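Local coordinates for endonuclease IV (Thermus thermophilus, PDB 3AAM), which cleaves phosphodiester bonds at apurinic or apyrimidinic sites in DNA during base excision repair and also has 3'-5' exonuclease activity, at residues S37-R42 / A70-N75. Sequence-based numbering, arbitrary orientation.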
loop_
_atom_site.group_PDB
_atom_site.type_symbol
_atom_site.label_atom_id
_atom_site.label_comp_id
_atom_site.label_asym_id
_atom_site.label_seq_id
_atom_site.Cartn_x
_atom_site.Cartn_y
_atom_site.Cartn_z
ATOM N N SER A 37 -4.095 -9.280 12.508
ATOM C CA SER A 37 -3.951 -8.074 13.313
ATOM C C SER A 37 -2.515 -7.575 13.207
ATOM O O SER A 37 -1.569 -8.337 13.403
ATOM C CB SER A 37 -4.291 -8.358 14.777
ATOM O OG SER A 37 -4.143 -7.185 15.557
ATOM N N PRO A 38 -2.336 -6.286 12.889
ATOM C CA PRO A 38 -1.001 -5.693 12.756
ATOM C C PRO A 38 -0.259 -5.549 14.083
ATOM O O PRO A 38 0.957 -5.363 14.104
ATOM C CB PRO A 38 -1.292 -4.346 12.102
ATOM C CG PRO A 38 -2.639 -3.996 12.656
ATOM C CD PRO A 38 -3.382 -5.306 12.547
ATOM N N ARG A 39 -0.994 -5.640 15.185
ATOM C CA ARG A 39 -0.404 -5.509 16.511
ATOM C C ARG A 39 0.275 -6.781 17.009
ATOM O O ARG A 39 1.027 -6.746 17.981
ATOM C CB ARG A 39 -1.475 -5.084 17.518
ATOM C CG ARG A 39 -1.306 -3.676 18.073
ATOM C CD ARG A 39 -1.403 -2.617 16.989
ATOM N NE ARG A 39 -1.427 -1.272 17.558
ATOM C CZ ARG A 39 -1.486 -0.155 16.841
ATOM N NH1 ARG A 39 -1.527 -0.216 15.516
ATOM N NH2 ARG A 39 -1.511 1.023 17.449
ATOM N N SER A 40 0.013 -7.906 16.355
ATOM C CA SER A 40 0.622 -9.160 16.781
ATOM C C SER A 40 1.274 -9.927 15.639
ATOM O O SER A 40 0.877 -9.797 14.483
ATOM C CB SER A 40 -0.421 -10.039 17.479
ATOM O OG SER A 40 -1.563 -10.234 16.662
ATOM N N TRP A 41 2.283 -10.726 15.977
ATOM C CA TRP A 41 3.007 -11.517 14.992
ATOM C C TRP A 41 2.286 -12.808 14.618
ATOM O O TRP A 41 2.581 -13.411 13.588
ATOM C CB TRP A 41 4.404 -11.879 15.512
ATOM C CG TRP A 41 5.331 -10.717 15.685
ATOM C CD1 TRP A 41 5.563 -10.009 16.831
ATOM C CD2 TRP A 41 6.167 -10.139 14.679
ATOM N NE1 TRP A 41 6.498 -9.027 16.601
ATOM C CE2 TRP A 41 6.885 -9.085 15.287
ATOM C CE3 TRP A 41 6.382 -10.410 13.323
ATOM C CZ2 TRP A 41 7.803 -8.302 14.581
ATOM C CZ3 TRP A 41 7.294 -9.631 12.622
ATOM C CH2 TRP A 41 7.994 -8.590 13.253
ATOM N N ARG A 42 1.348 -13.231 15.458
ATOM C CA ARG A 42 0.606 -14.466 15.219
ATOM C C ARG A 42 -0.220 -14.451 13.934
ATOM O O ARG A 42 -1.030 -13.553 13.717
ATOM C CB ARG A 42 -0.317 -14.761 16.407
ATOM C CG ARG A 42 0.057 -16.002 17.206
ATOM C CD ARG A 42 1.407 -15.857 17.894
ATOM N NE ARG A 42 1.813 -17.095 18.558
ATOM C CZ ARG A 42 2.931 -17.232 19.267
ATOM N NH1 ARG A 42 3.221 -18.397 19.834
ATOM N NH2 ARG A 42 3.756 -16.206 19.413
ATOM N N ALA A 70 1.191 -5.426 4.796
ATOM C CA ALA A 70 1.951 -6.141 5.816
ATOM C C ALA A 70 1.924 -5.277 7.073
ATOM O O ALA A 70 1.683 -4.072 7.001
ATOM C CB ALA A 70 3.393 -6.347 5.351
ATOM N N SER A 71 2.170 -5.879 8.230
ATOM C CA SER A 71 2.163 -5.110 9.467
ATOM C C SER A 71 3.352 -4.169 9.556
ATOM O O SER A 71 4.380 -4.388 8.918
ATOM C CB SER A 71 2.190 -6.037 10.678
ATOM O OG SER A 71 2.418 -5.284 11.858
ATOM N N TYR A 72 3.206 -3.120 10.359
ATOM C CA TYR A 72 4.274 -2.156 10.558
ATOM C C TYR A 72 5.398 -2.851 11.325
ATOM O O TYR A 72 6.532 -2.375 11.359
ATOM C CB TYR A 72 3.752 -0.959 11.360
ATOM C CG TYR A 72 3.238 -1.329 12.735
ATOM C CD1 TYR A 72 4.104 -1.451 13.821
ATOM C CD2 TYR A 72 1.882 -1.581 12.945
ATOM C CE1 TYR A 72 3.633 -1.815 15.082
ATOM C CE2 TYR A 72 1.401 -1.946 14.197
ATOM C CZ TYR A 72 2.281 -2.062 15.263
ATOM O OH TYR A 72 1.806 -2.419 16.505
ATOM N N LEU A 73 5.068 -3.986 11.938
ATOM C CA LEU A 73 6.033 -4.758 12.710
ATOM C C LEU A 73 7.144 -5.305 11.832
ATOM O O LEU A 73 8.265 -5.513 12.291
ATOM C CB LEU A 73 5.343 -5.932 13.412
ATOM C CG LEU A 73 4.390 -5.589 14.555
ATOM C CD1 LEU A 73 3.769 -6.870 15.094
ATOM C CD2 LEU A 73 5.149 -4.846 15.647
ATOM N N VAL A 74 6.828 -5.544 10.569
ATOM C CA VAL A 74 7.811 -6.092 9.648
ATOM C C VAL A 74 8.957 -5.128 9.372
ATOM O O VAL A 74 8.740 -3.993 8.949
ATOM C CB VAL A 74 7.149 -6.483 8.309
ATOM C CG1 VAL A 74 8.195 -7.030 7.350
ATOM C CG2 VAL A 74 6.068 -7.520 8.554
ATOM N N ASN A 75 10.180 -5.575 9.639
ATOM C CA ASN A 75 11.361 -4.762 9.374
ATOM C C ASN A 75 12.388 -5.618 8.641
ATOM O O ASN A 75 13.207 -6.300 9.258
ATOM C CB ASN A 75 11.972 -4.217 10.666
ATOM C CG ASN A 75 13.177 -3.328 10.400
ATOM O OD1 ASN A 75 13.537 -3.082 9.247
ATOM N ND2 ASN A 75 13.804 -2.841 11.464
#
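Two neighbouring beta-alpha loops of the TIM barrel meet here: segment 37-42 follows strand 31-34, segment 70-75 follows strand 66-69, and these two strands pair in parallel. Each loop contains a type I beta turn, Ser-37 to Ser-40 and Ser-71 to Val-74. Ser-71 ties them together. With OG anti to its backbone N (chi1 170°), it donates to Pro-38 O at 2.7 Å, lying in the carbonyl plane on a lone pair. The same OG accepts from Leu-73 N at 3.0 Å along a nearly straight N-H path (169°), which defines an ST turn; one hydroxyl thus fixes its own turn while gripping the adjacent loop.

Leu-73 carries most of the apolar contact. Its CD1 sits over one face of the Trp-41 indole, 3.8 Å from the centroid of the five-membered ring and 11° off the normal, a CH-pi contact. Farther along the indole, Leu-73 CB lies 3.6 Å from Trp-41 CZ2, so the leucine spans both rings. Trp-41 also packs on Leu-82 and Ser-86 of helix 82-100 and makes a cation-pi contact with Lys-85, joining the first loop to the helix that follows the second.

On the other flank, Tyr-72 holds CG in the crowded position between backbone N and carbonyl carbon. Its CE2 lies 4.2 Å from Pro-38 CB, and its OH meets the Arg-39 chain at CD, 3.3 Å away. The guanidinium and phenol planes stand nearly perpendicular, without stacking. Tyr-72 lies about 9 Å from the bound manganese and about 6 Å from a phosphate ion, side chain to ligand. Such loop-to-loop packing after adjacent parallel strands is characteristic of the rim of a TIM barrel at the C-terminal ends of its strands, where this enzyme binds its metal.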